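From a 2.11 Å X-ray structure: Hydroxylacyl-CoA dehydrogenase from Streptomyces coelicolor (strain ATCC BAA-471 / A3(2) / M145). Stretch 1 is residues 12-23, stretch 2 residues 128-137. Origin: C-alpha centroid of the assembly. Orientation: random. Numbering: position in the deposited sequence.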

ATOM      1  N   ALA B  12       6.446  -4.682  10.862  1.00 36.91           N
ATOM      2  CA  ALA B  12       6.865  -5.257   9.587  1.00 37.38           C
ATOM      3  C   ALA B  12       6.411  -6.706   9.457  1.00 39.77           C
ATOM      4  O   ALA B  12       6.074  -7.163   8.359  1.00 42.14           O
ATOM      5  CB  ALA B  12       8.382  -5.153   9.438  1.00 37.29           C
ATOM      6  N   GLU B  13       6.404  -7.446  10.569  1.00 39.70           N
ATOM      7  CA  GLU B  13       5.965  -8.838  10.532  1.00 38.71           C
ATOM      8  C   GLU B  13       4.490  -8.950  10.161  1.00 39.39           C
ATOM      9  O   GLU B  13       4.095  -9.866   9.428  1.00 36.71           O
ATOM     10  CB  GLU B  13       6.231  -9.499  11.885  1.00 41.13           C
ATOM     11  CG  GLU B  13       6.007 -11.001  11.906  1.00 46.87           C
ATOM     12  CD  GLU B  13       6.029 -11.570  13.312  1.00 55.40           C
ATOM     13  OE1 GLU B  13       6.221 -10.789  14.268  1.00 58.41           O
ATOM     14  OE2 GLU B  13       5.853 -12.799  13.462  1.00 58.28           O
ATOM     15  N   VAL B  14       3.658  -8.034  10.660  1.00 36.05           N
ATOM     16  CA  VAL B  14       2.237  -8.067  10.323  1.00 35.00           C
ATOM     17  C   VAL B  14       2.024  -7.696   8.859  1.00 33.64           C
ATOM     18  O   VAL B  14       1.222  -8.323   8.157  1.00 33.26           O
ATOM     19  CB  VAL B  14       1.438  -7.151  11.269  1.00 37.35           C
ATOM     20  CG1 VAL B  14       0.001  -7.004  10.789  1.00 33.88           C
ATOM     21  CG2 VAL B  14       1.469  -7.700  12.687  1.00 36.50           C
ATOM     22  N   LEU B  15       2.740  -6.676   8.376  1.00 33.10           N
ATOM     23  CA  LEU B  15       2.639  -6.297   6.968  1.00 35.66           C
ATOM     24  C   LEU B  15       3.038  -7.449   6.053  1.00 35.64           C
ATOM     25  O   LEU B  15       2.369  -7.713   5.048  1.00 32.02           O
ATOM     26  CB  LEU B  15       3.510  -5.071   6.689  1.00 31.78           C
ATOM     27  CG  LEU B  15       3.047  -3.725   7.249  1.00 31.28           C
ATOM     28  CD1 LEU B  15       3.930  -2.603   6.720  1.00 31.10           C
ATOM     29  CD2 LEU B  15       1.588  -3.467   6.908  1.00 30.40           C
ATOM     30  N   SER B  16       4.136  -8.135   6.381  1.00 33.76           N
ATOM     31  CA  SER B  16       4.547  -9.305   5.612  1.00 38.22           C
ATOM     32  C   SER B  16       3.490 -10.400   5.675  1.00 39.12           C
ATOM     33  O   SER B  16       3.176 -11.037   4.662  1.00 34.88           O
ATOM     34  CB  SER B  16       5.891  -9.823   6.121  1.00 36.21           C
ATOM     35  OG  SER B  16       6.288 -10.984   5.413  1.00 43.20           O
ATOM     36  N   PHE B  17       2.958 -10.657   6.872  1.00 37.00           N
ATOM     37  CA  PHE B  17       1.865 -11.613   7.030  1.00 35.50           C
ATOM     38  C   PHE B  17       0.706 -11.274   6.100  1.00 34.33           C
ATOM     39  O   PHE B  17       0.171 -12.148   5.410  1.00 34.70           O
ATOM     40  CB  PHE B  17       1.409 -11.636   8.491  1.00 36.05           C
ATOM     41  CG  PHE B  17       0.232 -12.531   8.753  1.00 36.51           C
ATOM     42  CD1 PHE B  17       0.399 -13.901   8.880  1.00 39.15           C
ATOM     43  CD2 PHE B  17      -1.042 -12.002   8.885  1.00 38.51           C
ATOM     44  CE1 PHE B  17      -0.684 -14.726   9.126  1.00 38.77           C
ATOM     45  CE2 PHE B  17      -2.128 -12.822   9.132  1.00 38.11           C
ATOM     46  CZ  PHE B  17      -1.948 -14.185   9.252  1.00 37.77           C
ATOM     47  N   TYR B  18       0.313  -9.998   6.061  1.00 33.14           N
ATOM     48  CA  TYR B  18      -0.781  -9.581   5.187  1.00 32.26           C
ATOM     49  C   TYR B  18      -0.403  -9.719   3.716  1.00 34.29           C
ATOM     50  O   TYR B  18      -1.250 -10.062   2.883  1.00 32.16           O
ATOM     51  CB  TYR B  18      -1.180  -8.139   5.495  1.00 31.30           C
ATOM     52  CG  TYR B  18      -1.997  -7.975   6.755  1.00 31.56           C
ATOM     53  CD1 TYR B  18      -2.724  -9.035   7.278  1.00 32.38           C
ATOM     54  CD2 TYR B  18      -2.045  -6.756   7.419  1.00 31.19           C
ATOM     55  CE1 TYR B  18      -3.471  -8.887   8.430  1.00 32.85           C
ATOM     56  CE2 TYR B  18      -2.790  -6.597   8.568  1.00 31.70           C
ATOM     57  CZ  TYR B  18      -3.501  -7.666   9.070  1.00 32.53           C
ATOM     58  OH  TYR B  18      -4.245  -7.512  10.216  1.00 33.26           O
ATOM     59  N   GLY B  19       0.859  -9.446   3.377  1.00 32.27           N
ATOM     60  CA  GLY B  19       1.275  -9.541   1.986  1.00 32.41           C
ATOM     61  C   GLY B  19       1.119 -10.942   1.428  1.00 33.53           C
ATOM     62  O   GLY B  19       0.547 -11.135   0.352  1.00 33.64           O
ATOM     63  N   HIS B  20       1.628 -11.940   2.154  1.00 34.63           N
ATOM     64  CA  HIS B  20       1.460 -13.328   1.736  1.00 35.95           C
ATOM     65  C   HIS B  20      -0.002 -13.752   1.797  1.00 35.85           C
ATOM     66  O   HIS B  20      -0.487 -14.460   0.906  1.00 36.57           O
ATOM     67  CB  HIS B  20       2.318 -14.245   2.607  1.00 37.35           C
ATOM     68  CG  HIS B  20       3.788 -14.139   2.336  1.00 38.10           C
ATOM     69  ND1 HIS B  20       4.443 -14.966   1.449  1.00 39.55           N
ATOM     70  CD2 HIS B  20       4.728 -13.305   2.838  1.00 37.86           C
ATOM     71  CE1 HIS B  20       5.724 -14.646   1.416  1.00 41.43           C
ATOM     72  NE2 HIS B  20       5.923 -13.639   2.249  1.00 39.14           N
ATOM     73  N   GLN B  21      -0.715 -13.331   2.845  1.00 35.19           N
ATOM     74  CA  GLN B  21      -2.095 -13.765   3.045  1.00 37.05           C
ATOM     75  C   GLN B  21      -2.991 -13.322   1.892  1.00 34.86           C
ATOM     76  O   GLN B  21      -3.728 -14.131   1.317  1.00 35.73           O
ATOM     77  CB  GLN B  21      -2.613 -13.223   4.379  1.00 34.89           C
ATOM     78  CG  GLN B  21      -4.057 -13.563   4.698  1.00 41.14           C
ATOM     79  CD  GLN B  21      -4.500 -12.995   6.035  1.00 41.10           C
ATOM     80  OE1 GLN B  21      -4.361 -11.799   6.292  1.00 34.05           O
ATOM     81  NE2 GLN B  21      -5.031 -13.853   6.897  1.00 37.94           N
HETATM   82  N   MSE B  22      -2.935 -12.041   1.534  1.00 33.68           N
HETATM   83  CA  MSE B  22      -3.807 -11.488   0.497  1.00 33.36           C
HETATM   84  C   MSE B  22      -3.469 -12.015  -0.895  1.00 34.17           C
HETATM   85  O   MSE B  22      -4.354 -12.191  -1.730  1.00 34.70           O
HETATM   86  CB  MSE B  22      -3.731  -9.961   0.489  1.00 32.13           C
HETATM   87  CG  MSE B  22      -4.458  -9.291   1.634  1.00 53.11           C
HETATM   88 SE   MSE B  22      -6.101 -10.201   2.128  1.00 59.13          SE
HETATM   89  CE  MSE B  22      -5.734 -10.371   4.002  1.00 42.90           C
ATOM     90  N   GLN B  23      -2.179 -12.248  -1.147  1.00 34.50           N
ATOM     91  CA  GLN B  23      -1.778 -12.786  -2.442  1.00 37.31           C
ATOM     92  C   GLN B  23      -2.304 -14.201  -2.643  1.00 37.10           C
ATOM     93  O   GLN B  23      -2.622 -14.588  -3.773  1.00 38.12           O
ATOM     94  CB  GLN B  23      -0.254 -12.750  -2.578  1.00 35.87           C
ATOM     95  CG  GLN B  23       0.297 -11.364  -2.881  1.00 34.81           C
ATOM     96  CD  GLN B  23       1.762 -11.386  -3.272  1.00 35.51           C
ATOM     97  OE1 GLN B  23       2.260 -12.377  -3.806  1.00 36.99           O
ATOM     98  NE2 GLN B  23       2.461 -10.287  -3.009  1.00 36.59           N
ATOM     99  N   ASP B 128       5.135 -21.528  18.851  1.00 58.26           N
ATOM    100  CA  ASP B 128       6.169 -21.542  17.826  1.00 57.87           C
ATOM    101  C   ASP B 128       6.508 -20.153  17.297  1.00 55.47           C
ATOM    102  O   ASP B 128       7.275 -20.041  16.336  1.00 54.93           O
ATOM    103  CB  ASP B 128       5.756 -22.456  16.666  1.00 57.62           C
ATOM    104  CG  ASP B 128       4.531 -21.950  15.919  1.00 55.01           C
ATOM    105  OD1 ASP B 128       3.840 -21.038  16.424  1.00 53.62           O
ATOM    106  OD2 ASP B 128       4.256 -22.476  14.820  1.00 56.04           O
ATOM    107  N   GLY B 129       5.953 -19.101  17.892  1.00 54.25           N
ATOM    108  CA  GLY B 129       6.255 -17.753  17.469  1.00 52.24           C
ATOM    109  C   GLY B 129       5.586 -17.299  16.191  1.00 53.45           C
ATOM    110  O   GLY B 129       5.793 -16.148  15.785  1.00 49.44           O
ATOM    111  N   GLU B 130       4.795 -18.145  15.541  1.00 53.94           N
ATOM    112  CA  GLU B 130       4.164 -17.753  14.289  1.00 46.92           C
ATOM    113  C   GLU B 130       2.795 -17.138  14.550  1.00 47.55           C
ATOM    114  O   GLU B 130       2.077 -17.529  15.470  1.00 46.52           O
ATOM    115  CB  GLU B 130       4.041 -18.948  13.334  1.00 54.11           C
ATOM    116  CG  GLU B 130       3.386 -18.668  11.965  1.00 55.08           C
ATOM    117  CD  GLU B 130       3.791 -17.347  11.313  1.00 64.53           C
ATOM    118  OE1 GLU B 130       2.981 -16.821  10.524  1.00 58.44           O
ATOM    119  OE2 GLU B 130       4.914 -16.846  11.543  1.00 68.89           O
ATOM    120  N   LEU B 131       2.447 -16.156  13.728  1.00 43.19           N
ATOM    121  CA  LEU B 131       1.192 -15.438  13.863  1.00 45.69           C
ATOM    122  C   LEU B 131       0.063 -16.168  13.148  1.00 44.29           C
ATOM    123  O   LEU B 131       0.267 -16.838  12.133  1.00 46.65           O
ATOM    124  CB  LEU B 131       1.314 -14.021  13.301  1.00 42.78           C
ATOM    125  CG  LEU B 131       2.123 -13.013  14.116  1.00 43.86           C
ATOM    126  CD1 LEU B 131       2.375 -11.754  13.301  1.00 43.64           C
ATOM    127  CD2 LEU B 131       1.420 -12.683  15.420  1.00 43.63           C
ATOM    128  N   LEU B 132      -1.145 -16.003  13.684  1.00 41.29           N
ATOM    129  CA  LEU B 132      -2.352 -16.578  13.112  1.00 41.10           C
ATOM    130  C   LEU B 132      -3.503 -15.630  13.413  1.00 40.05           C
ATOM    131  O   LEU B 132      -3.454 -14.852  14.368  1.00 40.18           O
ATOM    132  CB  LEU B 132      -2.655 -17.973  13.670  1.00 43.41           C
ATOM    133  CG  LEU B 132      -1.815 -19.157  13.193  1.00 46.97           C
ATOM    134  CD1 LEU B 132      -2.158 -20.401  13.995  1.00 47.35           C
ATOM    135  CD2 LEU B 132      -2.021 -19.399  11.707  1.00 47.07           C
ATOM    136  N   LEU B 133      -4.550 -15.719  12.598  1.00 39.25           N
ATOM    137  CA  LEU B 133      -5.689 -14.812  12.682  1.00 38.27           C
ATOM    138  C   LEU B 133      -6.817 -15.528  13.416  1.00 39.94           C
ATOM    139  O   LEU B 133      -7.388 -16.493  12.898  1.00 40.69           O
ATOM    140  CB  LEU B 133      -6.122 -14.371  11.282  1.00 40.09           C
ATOM    141  CG  LEU B 133      -6.955 -13.099  11.128  1.00 39.77           C
ATOM    142  CD1 LEU B 133      -6.349 -11.959  11.920  1.00 37.20           C
ATOM    143  CD2 LEU B 133      -7.070 -12.721   9.662  1.00 39.68           C
ATOM    144  N   ARG B 134      -7.143 -15.045  14.618  1.00 41.10           N
ATOM    145  CA  ARG B 134      -8.307 -15.558  15.333  1.00 42.42           C
ATOM    146  C   ARG B 134      -9.608 -15.131  14.668  1.00 46.56           C
ATOM    147  O   ARG B 134     -10.519 -15.951  14.496  1.00 42.70           O
ATOM    148  CB  ARG B 134      -8.271 -15.091  16.788  1.00 50.16           C
ATOM    149  N   SER B 135      -9.722 -13.856  14.299  1.00 39.80           N
ATOM    150  CA  SER B 135     -10.965 -13.344  13.745  1.00 39.17           C
ATOM    151  C   SER B 135     -10.674 -12.201  12.784  1.00 37.39           C
ATOM    152  O   SER B 135      -9.692 -11.469  12.939  1.00 35.98           O
ATOM    153  CB  SER B 135     -11.923 -12.874  14.844  1.00 43.85           C
ATOM    154  OG  SER B 135     -11.267 -12.004  15.744  1.00 45.76           O
ATOM    155  N   ARG B 136     -11.546 -12.062  11.788  1.00 36.12           N
ATOM    156  CA  ARG B 136     -11.513 -10.937  10.859  1.00 35.18           C
ATOM    157  C   ARG B 136     -12.934 -10.450  10.630  1.00 34.38           C
ATOM    158  O   ARG B 136     -13.794 -11.225  10.199  1.00 35.85           O
ATOM    159  CB  ARG B 136     -10.864 -11.325   9.530  1.00 33.04           C
ATOM    160  CG  ARG B 136     -11.103 -10.320   8.429  1.00 36.21           C
ATOM    161  CD  ARG B 136     -10.146 -10.538   7.281  1.00 30.34           C
ATOM    162  NE  ARG B 136      -8.793 -10.097   7.602  1.00 29.74           N
ATOM    163  CZ  ARG B 136      -7.708 -10.536   6.975  1.00 29.49           C
ATOM    164  NH1 ARG B 136      -7.832 -11.432   6.008  1.00 29.81           N
ATOM    165  NH2 ARG B 136      -6.507 -10.087   7.315  1.00 29.16           N
ATOM    166  N   HIS B 137     -13.182  -9.175  10.924  1.00 33.74           N
ATOM    167  CA  HIS B 137     -14.482  -8.550  10.713  1.00 33.97           C
ATOM    168  C   HIS B 137     -14.315  -7.410   9.720  1.00 32.12           C
ATOM    169  O   HIS B 137     -13.542  -6.477   9.966  1.00 31.28           O
ATOM    170  CB  HIS B 137     -15.070  -8.049  12.033  1.00 35.47           C
ATOM    171  CG  HIS B 137     -15.365  -9.143  13.010  1.00 43.80           C
ATOM    172  ND1 HIS B 137     -15.535  -8.913  14.358  1.00 46.83           N
ATOM    173  CD2 HIS B 137     -15.517 -10.478  12.835  1.00 45.84           C
ATOM    174  CE1 HIS B 137     -15.781 -10.057  14.971  1.00 46.23           C
ATOM    175  NE2 HIS B 137     -15.776 -11.022  14.070  1.00 44.36           N
TER

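Residues 12-23 form one length of a longer helix, held by regular i to i+4 backbone hydrogen bonds. The last of these, Gln 23 N to Gly 19 O at 3.3 Å, is weak. The contact follows one side of the helix: Glu 13, Phe 17 and Gln 21, four residues apart, all direct CA-to-CB toward stretch 2.

Ala 12 lies out of reach. Glu 13 is extended, with chi1 and chi2 both t. Its OE2 lies 3.6 Å from Leu 131 CD1, so the aliphatic group packs against a carboxylate. Glu 13 OE2 is also 4.6 Å from Glu 130 OE2, a close approach of like charges. Both carboxylate oxygens of Glu 13 are hydrogen-bonded elsewhere in the structure. The CA-to-CB bond of Val 14 points sideways, and the side chain adds an apolar contact, CG2 to Leu 131 CD1 at 4.2 Å. Leu 15 and Ser 16 take no part.

Stretch 2 covers 73 Å² of Phe 17, more than of any other residue in stretch 1, and its CA is 7.9 Å from the CA of Leu 131. Its ring meets polar atoms obliquely: CE1 is 3.8 Å from Leu 131 O, and CD1 is 4.2 Å from Glu 130 OE1. The CA-to-CB bond of Tyr 18 points sideways, but its ring comes nearer, with CE1 3.4 Å from Arg 136 NH2. Gly 19 and His 20 make no contact.

Gln 21 provides the one hydrogen bond across the stretches. Arg 136 NH2 donates to Gln 21 OE1 at 2.9 Å, with an N-H...O angle of 155°. The acceptor lies near the guanidinium plane, as suits an in-plane N-H. Gln 21 NE2 is 3.6 Å from Leu 133 CD2 and is hydrogen-bonded elsewhere in the structure. Met 22 is selenomethionine. Its CA-to-CB bond points sideways, yet its CE reaches 3.1 Å from Arg 136 NH1. Gln 23 is out of reach.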